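Local coordinates for UL18 protein (PDB 3D2U), which binds the host inhibitory receptor LILRB1 as a viral relative of MHC class I and probably helps shield infected cells from natural killer cells, at residues G23-Q28 with G183-V188; T97-C102 with A112-F117; P191-G196 with V274-S279; A205-T210 with I221-Y226; E232-Q237 with C253-F258. The protein carries 4 engineered substitutions. All coordinates share one frame; numbering follows the deposited sequence.

Contact 1. Residues G23-Q28 with G183-V188. Unlike the reference sequence in segment 183-188: Pro-186 (reference Thr).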
# COMPACT_ATOMS: atom_id res chain seq x y z
N GLY A 23 -18.93 -9.40 1.88
CA GLY A 23 -19.10 -9.72 3.29
C GLY A 23 -17.78 -10.30 3.73
O GLY A 23 -17.17 -11.10 3.01
N ILE A 24 -17.32 -9.89 4.91
CA ILE A 24 -16.04 -10.36 5.42
C ILE A 24 -16.22 -10.80 6.88
O ILE A 24 -16.78 -10.06 7.70
CB ILE A 24 -14.99 -9.23 5.27
CG1 ILE A 24 -14.88 -8.86 3.79
CG2 ILE A 24 -13.63 -9.67 5.79
CD1 ILE A 24 -14.16 -7.57 3.52
N PHE A 25 -15.80 -12.02 7.19
CA PHE A 25 -15.95 -12.56 8.55
C PHE A 25 -14.58 -12.95 9.06
O PHE A 25 -13.91 -13.81 8.49
CB PHE A 25 -16.89 -13.78 8.53
CG PHE A 25 -17.27 -14.29 9.89
CD1 PHE A 25 -18.04 -13.52 10.76
CD2 PHE A 25 -16.81 -15.53 10.32
CE1 PHE A 25 -18.34 -13.98 12.03
CE2 PHE A 25 -17.11 -15.99 11.60
CZ PHE A 25 -17.88 -15.21 12.45
N ASP A 26 -14.16 -12.30 10.15
CA ASP A 26 -12.86 -12.52 10.74
C ASP A 26 -11.76 -12.39 9.69
O ASP A 26 -10.85 -13.22 9.63
CB ASP A 26 -12.78 -13.89 11.41
CG ASP A 26 -13.69 -14.02 12.61
OD1 ASP A 26 -14.21 -13.00 13.09
OD2 ASP A 26 -13.89 -15.16 13.08
N GLY A 27 -11.87 -11.37 8.84
CA GLY A 27 -10.86 -11.16 7.81
C GLY A 27 -10.98 -12.02 6.57
O GLY A 27 -10.20 -11.86 5.64
N GLN A 28 -11.94 -12.94 6.54
CA GLN A 28 -12.11 -13.79 5.36
C GLN A 28 -13.28 -13.31 4.50
O GLN A 28 -14.40 -13.17 4.98
CB GLN A 28 -12.35 -15.25 5.77
CG GLN A 28 -11.17 -15.94 6.45
CD GLN A 28 -11.33 -17.46 6.51
OE1 GLN A 28 -12.33 -17.97 7.02
NE2 GLN A 28 -10.35 -18.18 5.99
N GLY A 183 -19.63 -21.32 13.17
CA GLY A 183 -19.68 -22.77 13.13
C GLY A 183 -19.14 -23.37 11.85
O GLY A 183 -18.90 -24.58 11.78
N PHE A 184 -18.93 -22.54 10.84
CA PHE A 184 -18.43 -23.05 9.56
C PHE A 184 -17.00 -22.64 9.21
O PHE A 184 -16.34 -23.32 8.43
CB PHE A 184 -19.35 -22.60 8.41
CG PHE A 184 -20.72 -23.19 8.44
CD1 PHE A 184 -21.77 -22.55 9.11
CD2 PHE A 184 -21.01 -24.36 7.72
CE1 PHE A 184 -23.07 -23.06 9.06
CE2 PHE A 184 -22.31 -24.87 7.66
CZ PHE A 184 -23.34 -24.21 8.33
N GLN A 185 -16.51 -21.53 9.76
CA GLN A 185 -15.15 -21.08 9.43
C GLN A 185 -14.11 -22.14 9.77
O GLN A 185 -14.33 -22.97 10.65
CB GLN A 185 -14.82 -19.77 10.15
CG GLN A 185 -14.56 -19.92 11.64
CD GLN A 185 -14.44 -18.60 12.35
OE1 GLN A 185 -14.50 -18.53 13.57
NE2 GLN A 185 -14.25 -17.53 11.59
N PRO A 186 -12.96 -22.13 9.07
CA PRO A 186 -11.93 -23.14 9.36
C PRO A 186 -11.36 -22.99 10.76
O PRO A 186 -11.61 -22.00 11.44
CB PRO A 186 -10.83 -22.86 8.32
CG PRO A 186 -11.38 -21.78 7.41
CD PRO A 186 -12.47 -21.08 8.15
N PRO A 187 -10.60 -24.00 11.22
CA PRO A 187 -9.98 -23.99 12.54
C PRO A 187 -8.68 -23.20 12.41
O PRO A 187 -8.29 -22.86 11.30
CB PRO A 187 -9.73 -25.47 12.80
CG PRO A 187 -9.37 -25.97 11.42
CD PRO A 187 -10.45 -25.32 10.58
N VAL A 188 -8.01 -22.91 13.52
CA VAL A 188 -6.75 -22.17 13.44
C VAL A 188 -5.80 -22.92 12.50
O VAL A 188 -5.60 -24.12 12.64
CB VAL A 188 -6.07 -22.04 14.81
CG1 VAL A 188 -4.68 -21.45 14.66
CG2 VAL A 188 -6.90 -21.17 15.71
O HOH W 1 -13.75 -16.67 8.85

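Contact 2. Residues T97-C102 with A112-F117. With NAG (2-acetamido-2-deoxy-beta-D-glucopyranose), chain N.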
# COMPACT_ATOMS: atom_id res chain seq x y z
N THR A 97 -19.03 4.71 -0.86
CA THR A 97 -18.53 3.51 -0.21
C THR A 97 -19.09 3.52 1.19
O THR A 97 -18.88 4.49 1.92
CB THR A 97 -17.00 3.53 -0.07
OG1 THR A 97 -16.60 4.77 0.53
CG2 THR A 97 -16.33 3.35 -1.42
N TRP A 98 -19.81 2.48 1.56
CA TRP A 98 -20.35 2.43 2.91
C TRP A 98 -20.16 1.05 3.50
O TRP A 98 -19.95 0.07 2.77
CB TRP A 98 -21.82 2.89 2.95
CG TRP A 98 -22.86 2.01 2.33
CD1 TRP A 98 -23.75 1.21 3.00
CD2 TRP A 98 -23.21 1.92 0.95
NE1 TRP A 98 -24.62 0.63 2.12
CE2 TRP A 98 -24.32 1.05 0.85
CE3 TRP A 98 -22.69 2.48 -0.23
CZ2 TRP A 98 -24.93 0.74 -0.37
CZ3 TRP A 98 -23.30 2.16 -1.45
CH2 TRP A 98 -24.41 1.30 -1.51
N THR A 99 -20.21 0.97 4.82
CA THR A 99 -19.95 -0.29 5.48
C THR A 99 -20.59 -0.40 6.85
O THR A 99 -20.88 0.60 7.50
CB THR A 99 -18.43 -0.44 5.64
OG1 THR A 99 -18.12 -1.71 6.22
CG2 THR A 99 -17.86 0.68 6.52
N HIS A 100 -20.84 -1.63 7.28
CA HIS A 100 -21.36 -1.86 8.62
C HIS A 100 -20.63 -3.05 9.21
O HIS A 100 -20.26 -4.00 8.53
CB HIS A 100 -22.89 -2.02 8.66
CG HIS A 100 -23.47 -2.95 7.63
ND1 HIS A 100 -23.32 -4.32 7.70
CD2 HIS A 100 -24.27 -2.72 6.57
CE1 HIS A 100 -24.00 -4.89 6.72
NE2 HIS A 100 -24.59 -3.94 6.02
N GLU A 101 -20.36 -2.93 10.51
CA GLU A 101 -19.59 -3.91 11.24
C GLU A 101 -20.23 -4.34 12.54
O GLU A 101 -20.85 -3.55 13.26
CB GLU A 101 -18.21 -3.33 11.52
CG GLU A 101 -17.08 -4.28 11.29
CD GLU A 101 -15.77 -3.62 11.61
OE1 GLU A 101 -14.78 -3.94 10.93
OE2 GLU A 101 -15.74 -2.80 12.55
N CYS A 102 -19.96 -5.60 12.85
CA CYS A 102 -20.47 -6.35 13.99
C CYS A 102 -19.36 -6.88 14.86
O CYS A 102 -18.63 -7.76 14.40
CB CYS A 102 -21.06 -7.58 13.43
SG CYS A 102 -22.60 -8.28 13.89
N ALA A 112 -19.56 -4.56 19.95
CA ALA A 112 -19.55 -3.24 19.33
C ALA A 112 -20.09 -3.17 17.89
O ALA A 112 -20.12 -4.17 17.17
CB ALA A 112 -18.14 -2.68 19.38
N GLY A 113 -20.51 -1.97 17.49
CA GLY A 113 -21.07 -1.76 16.16
C GLY A 113 -20.60 -0.49 15.45
O GLY A 113 -20.10 0.45 16.07
N TYR A 114 -20.79 -0.46 14.13
CA TYR A 114 -20.39 0.68 13.30
C TYR A 114 -21.05 0.69 11.93
O TYR A 114 -21.18 -0.35 11.28
CB TYR A 114 -18.88 0.67 13.07
CG TYR A 114 -18.40 1.73 12.09
CD1 TYR A 114 -18.22 3.05 12.50
CD2 TYR A 114 -18.12 1.42 10.75
CE1 TYR A 114 -17.76 4.03 11.62
CE2 TYR A 114 -17.67 2.40 9.86
CZ TYR A 114 -17.49 3.70 10.31
OH TYR A 114 -17.02 4.68 9.46
N GLU A 115 -21.45 1.87 11.48
CA GLU A 115 -21.98 2.04 10.14
C GLU A 115 -21.33 3.32 9.64
O GLU A 115 -21.27 4.31 10.36
CB GLU A 115 -23.51 2.15 10.09
CG GLU A 115 -24.02 2.20 8.63
CD GLU A 115 -25.46 1.72 8.44
OE1 GLU A 115 -26.22 2.42 7.74
OE2 GLU A 115 -25.82 0.65 8.98
N GLY A 116 -20.82 3.28 8.41
CA GLY A 116 -20.16 4.45 7.87
C GLY A 116 -20.29 4.64 6.37
O GLY A 116 -20.32 3.68 5.60
N PHE A 117 -20.33 5.91 5.97
CA PHE A 117 -20.44 6.28 4.57
C PHE A 117 -19.33 7.25 4.20
O PHE A 117 -18.91 8.08 5.00
CB PHE A 117 -21.76 6.99 4.27
CG PHE A 117 -22.97 6.13 4.47
CD1 PHE A 117 -23.37 5.76 5.74
CD2 PHE A 117 -23.70 5.68 3.38
CE1 PHE A 117 -24.47 4.96 5.94
CE2 PHE A 117 -24.81 4.87 3.56
CZ PHE A 117 -25.20 4.51 4.84
C1 NAG N . -14.88 -4.05 15.09
C2 NAG N . -14.57 -2.74 15.78
C3 NAG N . -13.35 -2.29 15.07
C4 NAG N . -12.22 -3.25 15.32
C5 NAG N . -12.60 -4.70 14.96
C6 NAG N . -11.60 -5.74 15.44
C7 NAG N . -16.85 -2.01 16.03
C8 NAG N . -17.89 -2.45 15.01
N2 NAG N . -15.63 -1.78 15.58
O1 NAG N . -16.16 -4.48 15.39
O3 NAG N . -12.97 -0.97 15.46
O4 NAG N . -11.23 -2.82 14.43
O5 NAG N . -13.91 -5.03 15.48
O6 NAG N . -10.69 -6.08 14.41
O7 NAG N . -17.16 -1.89 17.20

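Contact 3. Residues P191-G196 with V274-S279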
# COMPACT_ATOMS: atom_id res chain seq x y z
N PRO A 191 1.09 -21.41 9.91
CA PRO A 191 1.87 -21.21 8.69
C PRO A 191 2.94 -22.24 8.40
O PRO A 191 3.40 -22.97 9.28
CB PRO A 191 2.48 -19.84 8.91
CG PRO A 191 2.84 -19.91 10.39
CD PRO A 191 1.57 -20.52 10.99
N VAL A 192 3.33 -22.28 7.13
CA VAL A 192 4.44 -23.09 6.67
C VAL A 192 5.46 -21.97 6.82
O VAL A 192 5.19 -20.86 6.38
CB VAL A 192 4.24 -23.49 5.18
CG1 VAL A 192 5.57 -23.90 4.55
CG2 VAL A 192 3.24 -24.64 5.05
N VAL A 193 6.58 -22.22 7.49
CA VAL A 193 7.59 -21.18 7.68
C VAL A 193 8.88 -21.56 6.95
O VAL A 193 9.32 -22.70 7.01
CB VAL A 193 7.88 -20.95 9.20
CG1 VAL A 193 9.02 -19.95 9.38
CG2 VAL A 193 6.63 -20.45 9.91
N LYS A 194 9.47 -20.59 6.26
CA LYS A 194 10.70 -20.83 5.53
C LYS A 194 11.66 -19.67 5.74
O LYS A 194 11.23 -18.52 5.77
CB LYS A 194 10.41 -21.01 4.04
CG LYS A 194 11.65 -21.22 3.21
CD LYS A 194 11.29 -21.80 1.86
CE LYS A 194 12.54 -22.14 1.06
NZ LYS A 194 12.25 -23.23 0.12
N GLY A 195 12.95 -19.98 5.88
CA GLY A 195 13.92 -18.92 6.09
C GLY A 195 15.31 -19.27 5.58
O GLY A 195 15.57 -20.42 5.23
N GLY A 196 16.19 -18.29 5.55
CA GLY A 196 17.55 -18.53 5.09
C GLY A 196 18.31 -17.22 5.01
O GLY A 196 17.85 -16.20 5.55
N VAL A 274 6.99 -21.73 16.35
CA VAL A 274 7.94 -22.57 15.65
C VAL A 274 9.27 -21.82 15.58
O VAL A 274 9.29 -20.59 15.52
CB VAL A 274 7.46 -22.95 14.21
CG1 VAL A 274 7.45 -21.72 13.30
CG2 VAL A 274 8.37 -24.01 13.64
N GLU A 275 10.37 -22.56 15.60
CA GLU A 275 11.67 -21.94 15.51
C GLU A 275 12.56 -22.73 14.56
O GLU A 275 12.71 -23.93 14.70
CB GLU A 275 12.32 -21.85 16.90
CG GLU A 275 13.33 -20.72 17.00
CD GLU A 275 13.77 -20.40 18.42
OE1 GLU A 275 12.89 -20.20 19.29
OE2 GLU A 275 14.99 -20.33 18.66
N ILE A 276 13.13 -22.04 13.57
CA ILE A 276 13.99 -22.66 12.58
C ILE A 276 15.32 -21.92 12.41
O ILE A 276 15.39 -20.70 12.53
CB ILE A 276 13.30 -22.74 11.17
CG1 ILE A 276 13.07 -21.34 10.58
CG2 ILE A 276 11.98 -23.49 11.27
CD1 ILE A 276 12.07 -20.49 11.36
N PRO A 277 16.41 -22.68 12.16
CA PRO A 277 17.74 -22.08 11.97
C PRO A 277 17.73 -21.32 10.65
O PRO A 277 17.17 -21.79 9.66
CB PRO A 277 18.67 -23.30 11.94
CG PRO A 277 17.78 -24.39 11.38
CD PRO A 277 16.49 -24.15 12.12
N ILE A 278 18.33 -20.14 10.63
CA ILE A 278 18.33 -19.35 9.42
C ILE A 278 19.76 -19.13 8.86
O ILE A 278 19.95 -19.10 7.64
CB ILE A 278 17.44 -18.08 9.68
CG1 ILE A 278 16.14 -18.25 8.88
CG2 ILE A 278 18.17 -16.79 9.40
CD1 ILE A 278 15.09 -17.19 9.13
N SER A 279 20.75 -19.05 9.74
CA SER A 279 22.17 -18.95 9.34
C SER A 279 22.96 -19.62 10.46
O SER A 279 22.73 -19.34 11.64
CB SER A 279 22.63 -17.50 9.13
OG SER A 279 22.64 -16.77 10.34

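Contact 4. Residues A205-T210 with I221-Y226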
# COMPACT_ATOMS: atom_id res chain seq x y z
N ALA A 205 25.26 -9.97 5.01
CA ALA A 205 24.28 -10.80 4.29
C ALA A 205 22.87 -10.41 4.70
O ALA A 205 22.69 -9.57 5.59
CB ALA A 205 24.52 -12.28 4.59
N GLU A 206 21.88 -10.98 4.04
CA GLU A 206 20.50 -10.67 4.39
C GLU A 206 19.77 -11.94 4.81
O GLU A 206 19.72 -12.92 4.07
CB GLU A 206 19.75 -10.05 3.21
CG GLU A 206 18.33 -9.64 3.57
CD GLU A 206 17.63 -8.92 2.44
OE1 GLU A 206 17.20 -9.59 1.47
OE2 GLU A 206 17.53 -7.68 2.51
N ALA A 207 19.21 -11.91 6.01
CA ALA A 207 18.46 -13.04 6.52
C ALA A 207 16.99 -12.77 6.21
O ALA A 207 16.54 -11.62 6.24
CB ALA A 207 18.67 -13.16 8.02
N PHE A 208 16.24 -13.81 5.87
CA PHE A 208 14.82 -13.65 5.58
C PHE A 208 14.05 -14.79 6.24
O PHE A 208 14.62 -15.84 6.55
CB PHE A 208 14.56 -13.66 4.06
CG PHE A 208 14.82 -14.99 3.40
CD1 PHE A 208 13.83 -15.98 3.36
CD2 PHE A 208 16.06 -15.26 2.83
CE1 PHE A 208 14.08 -17.21 2.75
CE2 PHE A 208 16.32 -16.49 2.22
CZ PHE A 208 15.33 -17.47 2.18
N CYS A 209 12.75 -14.57 6.47
CA CYS A 209 11.87 -15.55 7.08
C CYS A 209 10.44 -15.20 6.69
O CYS A 209 9.96 -14.12 7.04
CB CYS A 209 11.99 -15.52 8.60
SG CYS A 209 11.08 -16.87 9.43
N THR A 210 9.77 -16.12 6.00
CA THR A 210 8.40 -15.91 5.51
C THR A 210 7.39 -16.95 5.99
O THR A 210 7.70 -18.14 6.08
CB THR A 210 8.38 -15.92 3.96
OG1 THR A 210 9.34 -14.98 3.46
CG2 THR A 210 7.01 -15.56 3.43
N ILE A 221 6.66 -12.61 13.87
CA ILE A 221 7.82 -13.16 13.19
C ILE A 221 9.01 -12.39 13.73
O ILE A 221 9.10 -11.17 13.55
CB ILE A 221 7.71 -12.95 11.66
CG1 ILE A 221 6.46 -13.63 11.11
CG2 ILE A 221 8.98 -13.45 10.98
CD1 ILE A 221 5.16 -12.93 11.45
N THR A 222 9.94 -13.09 14.37
CA THR A 222 11.10 -12.45 14.98
C THR A 222 12.39 -13.20 14.63
O THR A 222 12.39 -14.42 14.46
CB THR A 222 10.94 -12.43 16.51
OG1 THR A 222 9.60 -12.06 16.83
CG2 THR A 222 11.89 -11.44 17.14
N PHE A 223 13.49 -12.47 14.50
CA PHE A 223 14.77 -13.12 14.23
C PHE A 223 15.47 -13.20 15.56
O PHE A 223 15.47 -12.23 16.31
CB PHE A 223 15.65 -12.28 13.29
CG PHE A 223 15.10 -12.17 11.92
CD1 PHE A 223 14.29 -11.09 11.57
CD2 PHE A 223 15.34 -13.17 10.99
CE1 PHE A 223 13.72 -11.02 10.31
CE2 PHE A 223 14.77 -13.11 9.73
CZ PHE A 223 13.96 -12.03 9.39
N ILE A 224 16.04 -14.34 15.87
CA ILE A 224 16.75 -14.41 17.13
C ILE A 224 18.23 -14.49 16.83
O ILE A 224 18.71 -15.40 16.15
CB ILE A 224 16.33 -15.60 18.02
CG1 ILE A 224 14.80 -15.75 18.05
CG2 ILE A 224 16.84 -15.35 19.44
CD1 ILE A 224 14.07 -14.55 18.61
N HIS A 225 18.94 -13.48 17.31
CA HIS A 225 20.36 -13.35 17.12
C HIS A 225 21.10 -14.01 18.27
O HIS A 225 21.05 -13.54 19.40
CB HIS A 225 20.71 -11.87 17.03
CG HIS A 225 22.18 -11.59 16.95
ND1 HIS A 225 23.06 -12.40 16.27
CD2 HIS A 225 22.92 -10.55 17.42
CE1 HIS A 225 24.27 -11.87 16.31
NE2 HIS A 225 24.21 -10.75 17.01
N TYR A 226 21.75 -15.13 17.99
CA TYR A 226 22.54 -15.81 19.00
C TYR A 226 23.96 -15.34 18.71
O TYR A 226 24.71 -15.99 17.96
CB TYR A 226 22.38 -17.33 18.88
CG TYR A 226 20.98 -17.83 19.22
CD1 TYR A 226 20.10 -18.25 18.22
CD2 TYR A 226 20.53 -17.87 20.55
CE1 TYR A 226 18.80 -18.69 18.53
CE2 TYR A 226 19.24 -18.30 20.87
CZ TYR A 226 18.38 -18.72 19.85
OH TYR A 226 17.10 -19.15 20.15

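Contact 5. Residues E232-Q237 with C253-F258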
# COMPACT_ATOMS: atom_id res chain seq x y z
N GLU A 232 25.46 -1.80 11.81
CA GLU A 232 24.96 -0.53 12.31
C GLU A 232 23.60 -0.13 11.75
O GLU A 232 22.75 0.40 12.47
CB GLU A 232 25.97 0.57 11.99
CG GLU A 232 25.59 1.92 12.55
CD GLU A 232 25.36 1.85 14.04
OE1 GLU A 232 26.29 1.41 14.76
OE2 GLU A 232 24.26 2.23 14.49
N ASP A 233 23.43 -0.36 10.46
CA ASP A 233 22.21 -0.02 9.73
C ASP A 233 21.14 -1.10 9.86
O ASP A 233 20.03 -0.93 9.36
CB ASP A 233 22.54 0.13 8.26
CG ASP A 233 23.24 -1.10 7.71
OD1 ASP A 233 24.42 -1.32 8.06
OD2 ASP A 233 22.60 -1.85 6.94
N SER A 234 21.47 -2.21 10.51
CA SER A 234 20.54 -3.30 10.65
C SER A 234 19.30 -2.97 11.46
O SER A 234 19.37 -2.33 12.51
CB SER A 234 21.23 -4.52 11.25
OG SER A 234 20.41 -5.67 11.13
N GLU A 235 18.16 -3.42 10.96
CA GLU A 235 16.87 -3.19 11.61
C GLU A 235 15.93 -4.18 10.94
O GLU A 235 15.75 -4.13 9.72
CB GLU A 235 16.43 -1.75 11.35
CG GLU A 235 15.07 -1.35 11.89
CD GLU A 235 14.71 0.07 11.46
OE1 GLU A 235 15.64 0.84 11.14
OE2 GLU A 235 13.50 0.41 11.44
N PRO A 236 15.34 -5.10 11.72
CA PRO A 236 14.43 -6.08 11.10
C PRO A 236 13.24 -5.37 10.51
O PRO A 236 12.78 -4.36 11.05
CB PRO A 236 14.01 -6.99 12.26
CG PRO A 236 14.94 -6.64 13.40
CD PRO A 236 15.33 -5.20 13.19
N GLN A 237 12.73 -5.90 9.40
CA GLN A 237 11.61 -5.29 8.71
C GLN A 237 10.75 -6.37 8.04
O GLN A 237 11.28 -7.33 7.48
CB GLN A 237 12.17 -4.32 7.66
CG GLN A 237 11.14 -3.58 6.82
CD GLN A 237 10.26 -2.68 7.66
OE1 GLN A 237 10.76 -1.88 8.45
NE2 GLN A 237 8.95 -2.80 7.48
N CYS A 253 9.65 -11.31 6.09
CA CYS A 253 10.45 -10.30 6.80
C CYS A 253 11.94 -10.52 6.48
O CYS A 253 12.32 -11.59 6.02
CB CYS A 253 10.24 -10.43 8.32
SG CYS A 253 8.49 -10.55 8.86
N TYR A 254 12.77 -9.51 6.74
CA TYR A 254 14.21 -9.60 6.47
C TYR A 254 15.03 -8.77 7.47
O TYR A 254 14.47 -7.91 8.13
CB TYR A 254 14.48 -9.12 5.01
CG TYR A 254 14.17 -7.66 4.74
CD1 TYR A 254 15.08 -6.65 5.09
CD2 TYR A 254 12.95 -7.28 4.19
CE1 TYR A 254 14.76 -5.30 4.90
CE2 TYR A 254 12.63 -5.92 4.00
CZ TYR A 254 13.54 -4.94 4.36
OH TYR A 254 13.20 -3.61 4.21
N VAL A 255 16.33 -9.06 7.60
CA VAL A 255 17.27 -8.30 8.47
C VAL A 255 18.67 -8.32 7.90
O VAL A 255 19.12 -9.34 7.38
CB VAL A 255 17.57 -8.87 9.88
CG1 VAL A 255 17.27 -7.83 10.93
CG2 VAL A 255 16.92 -10.18 10.10
N ALA A 256 19.38 -7.21 8.07
CA ALA A 256 20.75 -7.16 7.61
C ALA A 256 21.62 -7.77 8.72
O ALA A 256 21.57 -7.33 9.87
CB ALA A 256 21.16 -5.72 7.34
N ILE A 257 22.39 -8.79 8.38
CA ILE A 257 23.25 -9.46 9.36
C ILE A 257 24.69 -9.62 8.86
O ILE A 257 24.98 -9.47 7.66
CB ILE A 257 22.75 -10.90 9.68
CG1 ILE A 257 23.01 -11.82 8.48
CG2 ILE A 257 21.26 -10.89 10.02
CD1 ILE A 257 22.82 -13.32 8.77
N PHE A 258 25.60 -9.92 9.79
CA PHE A 258 26.97 -10.20 9.43
C PHE A 258 26.84 -11.69 9.12
O PHE A 258 26.22 -12.42 9.90
CB PHE A 258 27.92 -9.96 10.62
CG PHE A 258 28.35 -8.51 10.77
CD1 PHE A 258 28.16 -7.82 11.96
CD2 PHE A 258 28.93 -7.84 9.70
CE1 PHE A 258 28.53 -6.48 12.08
CE2 PHE A 258 29.30 -6.50 9.81
CZ PHE A 258 29.11 -5.82 10.99
O HOH W 2 17.84 -4.66 8.16

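Contact 1. Residues G23-Q28 with G183-V188
Gln-185 brings its amide NE2 obliquely against the Phe-25 ring, 3.2 Å from Phe-25 CE2, with the amide and ring planes 38° apart. Phe-25 ends one strand of the MHC class I platform floor and opens a type I' beta turn, Phe-25 to Gln-28, that leads into the next strand; Gln-185 lies in the chain that follows the last groove-wall helix. Its CG takes the crowded position between backbone N and carbonyl carbon (chi1 73°), and from there the extended chain reaches across to the turn. Both N-H groups of the amide find acceptors. One makes a nearly straight bond of 2.8 Å from Gln-185 NE2 to Asp-26 OD2, although the position of that carboxylate oxygen is less certain. The other goes to a water, which in turn donates to Phe-25 O and Gln-28 OE1, so a single solvent molecule ties the turn to the loop. Asp-26 is also held by its OD1, bonded to Val-2 N, while Gln-185 OE1 has a weak bond to His-1. Gln-28 stretches out alongside this network toward the immunoglobulin domain: its NE2 bonds to Gly-247 O, and its OE1 also accepts from Trp-51 NE1. The same OE1 meets Pro-186, a residue that departs from the reference sequence, tip to tip, with Gln-28 OE1 3.3 Å from Pro-186 CD.

Contact 2. Residues T97-C102 with A112-F117
Four backbone hydrogen bonds knit these strands into an antiparallel hairpin in the floor of the MHC class I platform. Thr-99 and Gly-116 form one doubly bonded pair, with Thr-99 N 2.8 Å from Gly-116 O, and Glu-101 and Tyr-114 form the next. On the face of Trp-98, His-100 and Phe-117, the CB of Trp-98 sits over the Phe-117 ring as a CH-pi contact, 3.7 Å from Trp-98 CB to the ring centroid. The indole continues beside it, its plane only 4° from that of the phenyl but slid so far that the rings barely overlap. On the other face, Thr-99 CG2 abuts the edge of the Tyr-114 ring in its plane, 3.8 Å from Tyr-114 CE2. A second shell fixes the polar ends: Thr-99 OG1 bonds to Tyr-5 O, His-100 NE2 to Tyr-7 OH, Tyr-114 OH to Glu-126 and Glu-115 OE2 to Gln-166. His-100, Glu-115 and Phe-117 pack on apolar side chains of the bound peptide, so this face lines the groove, and Cys-102 is joined to Cys-174 of a groove-wall helix by a disulfide. On the reverse face an N-acetylglucosamine lies against the hairpin, its methyl C8 3.6 Å from Glu-101 CB.

Contact 3. Residues P191-G196 with V274-S279
With no aromatic ring in the contact, the flat group that matters is the peptide joining Gly-195 to Gly-196. Ile-278 lies over one face of it, its CG1 3.3 Å from Gly-196 N, while the backbone of Gly-196 is hydrogen-bonded to Phe-208 in the neighbouring strand. The chain of Ile-278 runs on over Gly-195, whose CA is 3.7 Å from Ile-278 CD1, so the methyl fills the side where a side chain would have stood. The chi1 of Ile-278, -108°, is far from staggered. A CA-H...O contact of 3.5 Å from Gly-196 CA to Ile-278 O is added at the same end. Farther along, Val-193 branches to two partners: its CG2 meets Val-274 CG1 tip to tip at 3.7 Å, and its CG1 meets the CD1 of Ile-276, which crosses obliquely. These are outer strands of the two sheets of the immunoglobulin C1-type sandwich, running the same way at 24°, and a classic beta bulge at Ile-278 and Ser-279, opposite Tyr-263, interrupts the second. Val-193 and Ile-278 also touch Cys-209, at the core disulfide. No hydrogen bond crosses the contact: the backbone bonds of Val-192, Lys-194 and Gly-196 go to strand 204-214 and those of Val-274 and Ile-276 to strand 262-268, so the sheets meet here mainly through apolar side chains and glycine surfaces, with that one weak CA-H...O contact.

Contact 4. Residues A205-T210 with I221-Y226
The two strands run roughly antiparallel, crossing at 147° with their axes 8.3 Å apart, too far for backbone hydrogen bonds, so side chains fill the gap. Phe-223, with CG anti to the carbonyl carbon (chi1 -67°), drives its ring at strand 205-210. The leading atom is CE2, which comes within 3.8 Å of Cys-209 CB and more loosely meets Ala-207 CB. Phe-208 C lies in the plane of the ring, at its edge, 3.9 Å from Phe-223 CE2. This is the heart of the immunoglobulin C1-set sandwich: the strands belong to opposite sheets, and Cys-209 forms the intersheet disulfide with Cys-265. With SG anti to its backbone N (chi1 -172°), the cysteine points its sulfur across the sandwich. Beside that sulfur sits Ile-221, whose CG2 is 4.3 Å from Cys-209 SG and also brushes the carbonyl oxygen of the cysteine. Phe-208 and Thr-210 turn their CB atoms the other way, and Thr-210 OG1 bonds to the backbone of another protein chain.

Contact 5. Residues E232-Q237 with C253-F258
Gln-237 starts with its CB over one face of the Tyr-254 ring, a CH-pi contact 4.0 Å from Gln-237 CB to the centroid. CG, anti to the backbone N (chi1 -180°), moves on to the phenol end, 3.3 Å from Tyr-254 OH. A bend at chi2 (63°) then carries the amide away: NE2 is hydrogen-bonded to a residue flanking one of the segments, and OE1 bonds to a basic side chain of another protein chain; a basic side chain of that chain also makes a cation-pi contact with the Tyr-254 ring. The backbones of the same two residues form an antiparallel hydrogen-bonded pair, Tyr-254 N reaching Gln-237 O at 2.7 Å nearly along the C=O axis. Next along, the Pro-236 ring lies alongside Val-255, with Pro-236 CG 3.6 Å from Val-255 CG1. The regular pairing then lapses: a water bridges the gap, donating to Glu-235 O and accepting from Ala-256 N. Beyond it Ser-234 OG, anti to its backbone N, donates to a lone pair of Ala-256 O; the modelled 2.4 Å between Ser-234 OG and Ala-256 O is very short. Asp-233 is engaged in a salt bridge with Arg-204. At the opposite end Cys-253 is linked by a disulfide to Cys-238, directly after Gln-237. A loop thus pairs irregularly with strand 249-258 before becoming the edge strand 237-243 in the four-stranded sheet of an immunoglobulin C1-type domain.

From the N terminus, contact 1 opens first, at 23-28 in the platform floor, and its long loop ends only at 183-188, where the last groove-wall helix gives way to the linker. Contact 2 closes a short hairpin within that loop, in the same floor sheet but about 18 Å away between centres. A few residues later contact 3 opens at 191-196 and closes at 274-279, spanning most of the immunoglobulin domain. Contacts 4 and 5 lie inside its span, one after the other; none of the loops cross. Contacts 3 and 4 pass between the two sheets, whereas contact 5 stays within one. Probable backbone hydrogen bonds join contact 3 to contact 4 (Lys-194 O with Thr-210 N) and contact 4 to contact 5 (Ala-207 O with Val-255 N).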